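Local coordinates for protein 5'-nucleotidase SURE (Aquifex aeolicus, PDB 2WQK) that probably removes the phosphate from nucleoside 5'-monophosphates by hydrolysis, using one divalent metal cation per subunit, at residues Thr3-Ile17 / Leu81-Glu95. Numbering follows the deposited sequence. Where two conformers were deposited one is given.
Sequences TFLLVNDDGYFSPGI and LEEKKPDLVLSGINE. With NA (sodium ion), chain D; SO4 (sulfate ion), chain C.
Asp-10 OD2 is gripped twice: the backbone N of Glu-95 gives it a hydrogen bond of 3.0 Å on the syn side, though tilted 27° from the carboxylate plane, and a water that also bonds Ile-93 O donates to it. The carboxylate is thereby fixed while Asp-10 OD1 binds the sodium ion at 2.3 Å. Asn-94, with CG anti to its backbone N (chi1 -163°), brings OD1 to the same ion; an amide suits this place because its ND2 can also donate to Gly-96 O. Ser-40 and a sulfate help complete the site, where a divalent cation probably binds in the working enzyme. Asp-10 lies in the loop just beyond strand 3-7 and Asn-94 ends strand 88-94, its parallel neighbour, as in Rossmann-like alpha/beta folds. Leu-5 and Val-7 each use N and O between the strands, with Leu-90 N meeting Leu-5 O at 2.9 Å. On the face opposite the Leu-5 and Val-7 side chains, Leu-90 CD1 packs 4.0 Å from Phe-4 CB, apolar groups fitting a buried face. At the far end Asp-87 OD2 accepts from Thr-3 N at 2.8 Å, on the anti side, somewhat out of the carboxylate plane, and Asp-87 N returns a bond to Thr-3 O. With an alanine here, Thr-3 N would probably lose this acceptor, leaving the strand's start less firmly held.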
loop_
_atom_site.group_PDB
_atom_site.type_symbol
_atom_site.label_atom_id
_atom_site.label_comp_id
_atom_site.label_asym_id
_atom_site.label_seq_id
_atom_site.Cartn_x
_atom_site.Cartn_y
_atom_site.Cartn_z
ATOM N N THR A 3 -8.498 -34.193 6.946
ATOM C CA THR A 3 -8.936 -32.830 6.733
ATOM C C THR A 3 -7.701 -31.983 6.469
ATOM O O THR A 3 -6.670 -32.155 7.171
ATOM C CB THR A 3 -9.730 -32.284 7.957
ATOM O OG1 THR A 3 -10.892 -33.102 8.189
ATOM C CG2 THR A 3 -10.129 -30.809 7.800
ATOM N N PHE A 4 -7.813 -31.123 5.451
ATOM C CA PHE A 4 -6.712 -30.218 5.087
ATOM C C PHE A 4 -7.180 -28.786 5.225
ATOM O O PHE A 4 -8.263 -28.437 4.785
ATOM C CB PHE A 4 -6.278 -30.445 3.643
ATOM C CG PHE A 4 -6.205 -31.898 3.272
ATOM C CD1 PHE A 4 -5.320 -32.729 3.902
ATOM C CD2 PHE A 4 -7.060 -32.443 2.311
ATOM C CE1 PHE A 4 -5.253 -34.067 3.595
ATOM C CE2 PHE A 4 -6.973 -33.787 2.009
ATOM C CZ PHE A 4 -6.086 -34.582 2.651
ATOM N N LEU A 5 -6.314 -27.934 5.810
ATOM C CA LEU A 5 -6.543 -26.497 5.838
ATOM C C LEU A 5 -5.657 -25.937 4.708
ATOM O O LEU A 5 -4.433 -26.057 4.775
ATOM C CB LEU A 5 -6.126 -25.909 7.189
ATOM C CG LEU A 5 -6.243 -24.384 7.312
ATOM C CD1 LEU A 5 -7.621 -23.927 6.978
ATOM C CD2 LEU A 5 -5.815 -23.909 8.721
ATOM N N LEU A 6 -6.295 -25.365 3.694
ATOM C CA LEU A 6 -5.633 -24.907 2.480
ATOM C C LEU A 6 -5.735 -23.403 2.404
ATOM O O LEU A 6 -6.830 -22.817 2.458
ATOM C CB LEU A 6 -6.327 -25.538 1.257
ATOM C CG LEU A 6 -5.860 -25.085 -0.131
ATOM C CD1 LEU A 6 -4.357 -25.279 -0.330
ATOM C CD2 LEU A 6 -6.645 -25.776 -1.251
ATOM N N VAL A 7 -4.569 -22.763 2.262
ATOM C CA VAL A 7 -4.465 -21.312 2.192
ATOM C C VAL A 7 -3.627 -20.974 0.964
ATOM O O VAL A 7 -3.033 -21.850 0.327
ATOM C CB VAL A 7 -3.804 -20.726 3.471
ATOM C CG1 VAL A 7 -4.547 -21.238 4.709
ATOM C CG2 VAL A 7 -2.299 -21.052 3.532
ATOM N N ASN A 8 -3.565 -19.686 0.639
ATOM C CA ASN A 8 -2.603 -19.229 -0.355
ATOM C C ASN A 8 -2.291 -17.745 -0.121
ATOM O O ASN A 8 -2.753 -17.157 0.869
ATOM C CB ASN A 8 -3.035 -19.501 -1.798
ATOM C CG ASN A 8 -4.052 -18.479 -2.331
ATOM O OD1 ASN A 8 -4.670 -17.740 -1.563
ATOM N ND2 ASN A 8 -4.262 -18.473 -3.663
ATOM N N ASP A 9 -1.495 -17.186 -1.029
ATOM C CA ASP A 9 -1.154 -15.765 -0.996
ATOM C C ASP A 9 -1.734 -14.956 -2.163
ATOM O O ASP A 9 -1.656 -13.739 -2.162
ATOM C CB ASP A 9 0.389 -15.616 -0.982
ATOM C CG ASP A 9 0.855 -14.319 -0.381
ATOM O OD1 ASP A 9 0.194 -13.729 0.486
ATOM O OD2 ASP A 9 1.925 -13.886 -0.825
ATOM N N ASP A 10 -2.238 -15.640 -3.192
ATOM C CA ASP A 10 -2.713 -15.012 -4.412
ATOM C C ASP A 10 -4.182 -14.634 -4.366
ATOM O O ASP A 10 -4.644 -13.873 -5.227
ATOM C CB ASP A 10 -2.435 -15.935 -5.604
ATOM C CG ASP A 10 -0.946 -16.262 -5.763
ATOM O OD1 ASP A 10 -0.118 -15.296 -5.621
ATOM O OD2 ASP A 10 -0.598 -17.442 -6.033
ATOM N N GLY A 11 -4.915 -15.176 -3.385
ATOM C CA GLY A 11 -6.348 -14.908 -3.275
ATOM C C GLY A 11 -7.182 -16.165 -3.517
ATOM O O GLY A 11 -6.794 -17.063 -4.250
ATOM N N TYR A 12 -8.357 -16.188 -2.889
ATOM C CA TYR A 12 -9.228 -17.375 -2.922
ATOM C C TYR A 12 -9.683 -17.741 -4.313
ATOM O O TYR A 12 -10.104 -18.877 -4.559
ATOM C CB TYR A 12 -10.431 -17.193 -2.018
ATOM C CG TYR A 12 -11.447 -16.184 -2.520
ATOM C CD1 TYR A 12 -12.414 -16.552 -3.463
ATOM C CD2 TYR A 12 -11.456 -14.876 -2.047
ATOM C CE1 TYR A 12 -13.336 -15.650 -3.910
ATOM C CE2 TYR A 12 -12.391 -13.963 -2.496
ATOM C CZ TYR A 12 -13.316 -14.354 -3.426
ATOM O OH TYR A 12 -14.250 -13.455 -3.858
ATOM N N PHE A 13 -9.648 -16.771 -5.209
ATOM C CA PHE A 13 -10.141 -16.941 -6.600
ATOM C C PHE A 13 -9.064 -17.435 -7.591
ATOM O O PHE A 13 -9.334 -17.671 -8.784
ATOM C CB PHE A 13 -10.711 -15.590 -7.099
ATOM C CG PHE A 13 -9.772 -14.455 -6.868
ATOM C CD1 PHE A 13 -8.718 -14.256 -7.721
ATOM C CD2 PHE A 13 -9.890 -13.642 -5.739
ATOM C CE1 PHE A 13 -7.774 -13.225 -7.464
ATOM C CE2 PHE A 13 -8.971 -12.645 -5.484
ATOM C CZ PHE A 13 -7.927 -12.434 -6.345
ATOM N N SER A 14 -7.820 -17.579 -7.115
ATOM C CA SER A 14 -6.737 -17.862 -8.025
ATOM C C SER A 14 -6.863 -19.282 -8.584
ATOM O O SER A 14 -7.361 -20.195 -7.899
ATOM C CB SER A 14 -5.384 -17.702 -7.327
ATOM O OG SER A 14 -5.064 -18.842 -6.555
ATOM N N PRO A 15 -6.432 -19.472 -9.834
ATOM C CA PRO A 15 -6.520 -20.824 -10.405
ATOM C C PRO A 15 -5.671 -21.873 -9.640
ATOM O O PRO A 15 -5.978 -23.053 -9.616
ATOM C CB PRO A 15 -5.987 -20.646 -11.825
ATOM C CG PRO A 15 -5.177 -19.389 -11.764
ATOM C CD PRO A 15 -5.882 -18.498 -10.799
ATOM N N GLY A 16 -4.585 -21.445 -8.991
ATOM C CA GLY A 16 -3.711 -22.380 -8.302
ATOM C C GLY A 16 -4.368 -22.986 -7.068
ATOM O O GLY A 16 -4.214 -24.172 -6.825
ATOM N N ILE A 17 -5.022 -22.166 -6.255
ATOM C CA ILE A 17 -5.648 -22.669 -5.025
ATOM C C ILE A 17 -6.863 -23.520 -5.404
ATOM O O ILE A 17 -7.126 -24.547 -4.797
ATOM C CB ILE A 17 -6.002 -21.568 -3.991
ATOM C CG1 ILE A 17 -6.249 -22.196 -2.642
ATOM C CG2 ILE A 17 -7.096 -20.623 -4.453
ATOM C CD1 ILE A 17 -6.558 -21.258 -1.532
ATOM N N LEU A 81 -11.914 -24.419 12.264
ATOM C CA LEU A 81 -11.717 -25.781 12.769
ATOM C C LEU A 81 -11.862 -25.944 14.275
ATOM O O LEU A 81 -11.635 -27.041 14.807
ATOM C CB LEU A 81 -10.363 -26.323 12.284
ATOM C CG LEU A 81 -10.169 -26.378 10.770
ATOM C CD1 LEU A 81 -8.748 -26.822 10.459
ATOM C CD2 LEU A 81 -11.252 -27.272 10.106
ATOM N N GLU A 82 -12.180 -24.849 14.964
ATOM C CA GLU A 82 -12.440 -24.919 16.406
ATOM C C GLU A 82 -11.296 -25.568 17.187
ATOM O O GLU A 82 -11.512 -26.359 18.116
ATOM C CB GLU A 82 -13.778 -25.665 16.655
ATOM C CG GLU A 82 -14.959 -25.009 15.968
ATOM C CD GLU A 82 -16.306 -25.701 16.240
ATOM O OE1 GLU A 82 -16.395 -26.493 17.181
ATOM O OE2 GLU A 82 -17.273 -25.431 15.511
ATOM N N GLU A 83 -10.053 -25.251 16.796
ATOM C CA GLU A 83 -8.850 -25.728 17.485
ATOM C C GLU A 83 -8.626 -27.246 17.397
ATOM O O GLU A 83 -7.835 -27.837 18.151
ATOM C CB GLU A 83 -8.820 -25.233 18.940
ATOM C CG GLU A 83 -8.468 -23.780 19.079
ATOM C CD GLU A 83 -8.352 -23.390 20.541
ATOM O OE1 GLU A 83 -9.334 -22.863 21.108
ATOM O OE2 GLU A 83 -7.295 -23.675 21.120
ATOM N N LYS A 84 -9.281 -27.879 16.429
ATOM C CA LYS A 84 -9.030 -29.266 16.109
ATOM C C LYS A 84 -8.023 -29.268 14.965
ATOM O O LYS A 84 -8.328 -28.803 13.869
ATOM C CB LYS A 84 -10.325 -29.996 15.718
ATOM C CG LYS A 84 -10.084 -31.498 15.449
ATOM C CD LYS A 84 -11.386 -32.258 15.264
ATOM C CE LYS A 84 -11.167 -33.758 15.299
ATOM N NZ LYS A 84 -10.393 -34.202 14.119
ATOM N N LYS A 85 -6.838 -29.794 15.222
ATOM C CA LYS A 85 -5.806 -29.759 14.197
ATOM C C LYS A 85 -6.188 -30.605 12.981
ATOM O O LYS A 85 -6.594 -31.783 13.129
ATOM C CB LYS A 85 -4.466 -30.236 14.729
ATOM C CG LYS A 85 -3.903 -29.348 15.807
ATOM C CD LYS A 85 -2.594 -29.887 16.294
ATOM C CE LYS A 85 -1.965 -28.962 17.322
ATOM N NZ LYS A 85 -2.649 -29.037 18.634
ATOM N N PRO A 86 -6.017 -30.024 11.777
ATOM C CA PRO A 86 -6.214 -30.790 10.576
ATOM C C PRO A 86 -5.025 -31.727 10.394
ATOM O O PRO A 86 -4.015 -31.598 11.140
ATOM C CB PRO A 86 -6.295 -29.706 9.513
ATOM C CG PRO A 86 -5.337 -28.691 10.015
ATOM C CD PRO A 86 -5.539 -28.658 11.461
ATOM N N ASP A 87 -5.107 -32.647 9.424
ATOM C CA ASP A 87 -4.009 -33.536 9.153
ATOM C C ASP A 87 -2.816 -32.790 8.562
ATOM O O ASP A 87 -1.659 -33.168 8.829
ATOM C CB ASP A 87 -4.456 -34.674 8.236
ATOM C CG ASP A 87 -5.490 -35.551 8.912
ATOM O OD1 ASP A 87 -5.049 -36.510 9.562
ATOM O OD2 ASP A 87 -6.703 -35.233 8.898
ATOM N N LEU A 88 -3.120 -31.807 7.729
ATOM C CA LEU A 88 -2.093 -30.985 7.076
ATOM C C LEU A 88 -2.594 -29.570 6.875
ATOM O O LEU A 88 -3.796 -29.332 6.743
ATOM C CB LEU A 88 -1.720 -31.516 5.669
ATOM C CG LEU A 88 -1.056 -32.893 5.535
ATOM C CD1 LEU A 88 -1.133 -33.454 4.093
ATOM C CD2 LEU A 88 0.379 -32.851 5.970
ATOM N N VAL A 89 -1.627 -28.628 6.917
ATOM C CA VAL A 89 -1.829 -27.295 6.400
ATOM C C VAL A 89 -1.083 -27.244 5.076
ATOM O O VAL A 89 0.101 -27.654 4.994
ATOM C CB VAL A 89 -1.278 -26.187 7.358
ATOM C CG1 VAL A 89 -1.221 -24.872 6.612
ATOM C CG2 VAL A 89 -2.134 -26.158 8.645
ATOM N N LEU A 90 -1.780 -26.787 4.031
ATOM C CA LEU A 90 -1.244 -26.738 2.661
ATOM C C LEU A 90 -1.377 -25.312 2.186
ATOM O O LEU A 90 -2.339 -24.644 2.503
ATOM C CB LEU A 90 -2.082 -27.659 1.743
ATOM C CG LEU A 90 -2.117 -29.125 2.218
ATOM C CD1 LEU A 90 -3.064 -29.960 1.332
ATOM C CD2 LEU A 90 -0.745 -29.778 2.271
ATOM N N SER A 91 -0.369 -24.841 1.458
ATOM C CA SER A 91 -0.366 -23.476 0.980
ATOM C C SER A 91 0.051 -23.444 -0.480
ATOM O O SER A 91 1.101 -23.953 -0.827
ATOM C CB SER A 91 0.660 -22.669 1.807
ATOM O OG SER A 91 0.626 -21.317 1.455
ATOM N N GLY A 92 -0.802 -22.883 -1.314
ATOM C CA GLY A 92 -0.551 -22.830 -2.755
ATOM C C GLY A 92 -1.796 -23.221 -3.536
ATOM O O GLY A 92 -2.908 -23.172 -3.002
ATOM N N ILE A 93 -1.618 -23.563 -4.820
ATOM C CA ILE A 93 -0.389 -23.521 -5.579
ATOM C C ILE A 93 -0.082 -22.118 -5.985
ATOM O O ILE A 93 -0.889 -21.444 -6.617
ATOM C CB ILE A 93 -0.516 -24.341 -6.890
ATOM C CG1 ILE A 93 -0.883 -25.795 -6.584
ATOM C CG2 ILE A 93 0.788 -24.237 -7.724
ATOM C CD1 ILE A 93 -1.655 -26.508 -7.730
ATOM N N ASN A 94 1.107 -21.643 -5.596
ATOM C CA ASN A 94 1.497 -20.293 -5.936
ATOM C C ASN A 94 1.643 -20.063 -7.426
ATOM O O ASN A 94 2.116 -20.922 -8.126
ATOM C CB ASN A 94 2.834 -19.898 -5.268
ATOM C CG ASN A 94 3.054 -18.372 -5.261
ATOM O OD1 ASN A 94 2.179 -17.617 -4.835
ATOM N ND2 ASN A 94 4.241 -17.929 -5.744
ATOM N N GLU A 95 1.273 -18.857 -7.838
ATOM C CA GLU A 95 1.466 -18.409 -9.198
ATOM C C GLU A 95 2.908 -17.889 -9.288
ATOM O O GLU A 95 3.172 -16.669 -9.184
ATOM C CB GLU A 95 0.484 -17.290 -9.534
ATOM C CG GLU A 95 -0.974 -17.617 -9.395
ATOM C CD GLU A 95 -1.848 -16.369 -9.542
ATOM O OE1 GLU A 95 -1.328 -15.219 -9.378
ATOM O OE2 GLU A 95 -3.044 -16.540 -9.832
HETATM NA NA NA D . 2.109 -15.297 -4.901
HETATM S S SO4 C . 4.373 -15.519 -2.774
HETATM O O1 SO4 C . 4.716 -15.352 -4.186
HETATM O O2 SO4 C . 2.890 -15.350 -2.660
HETATM O O3 SO4 C . 4.674 -16.831 -2.327
HETATM O O4 SO4 C . 5.050 -14.501 -1.910
HETATM O O HOH W 1 -2.542 -19.406 -5.938
HETATM O O HOH W 2 -0.030 -18.583 -3.106
HETATM O O HOH W 3 0.922 -13.630 -8.210
HETATM O O HOH W 4 3.168 -14.880 -7.068
#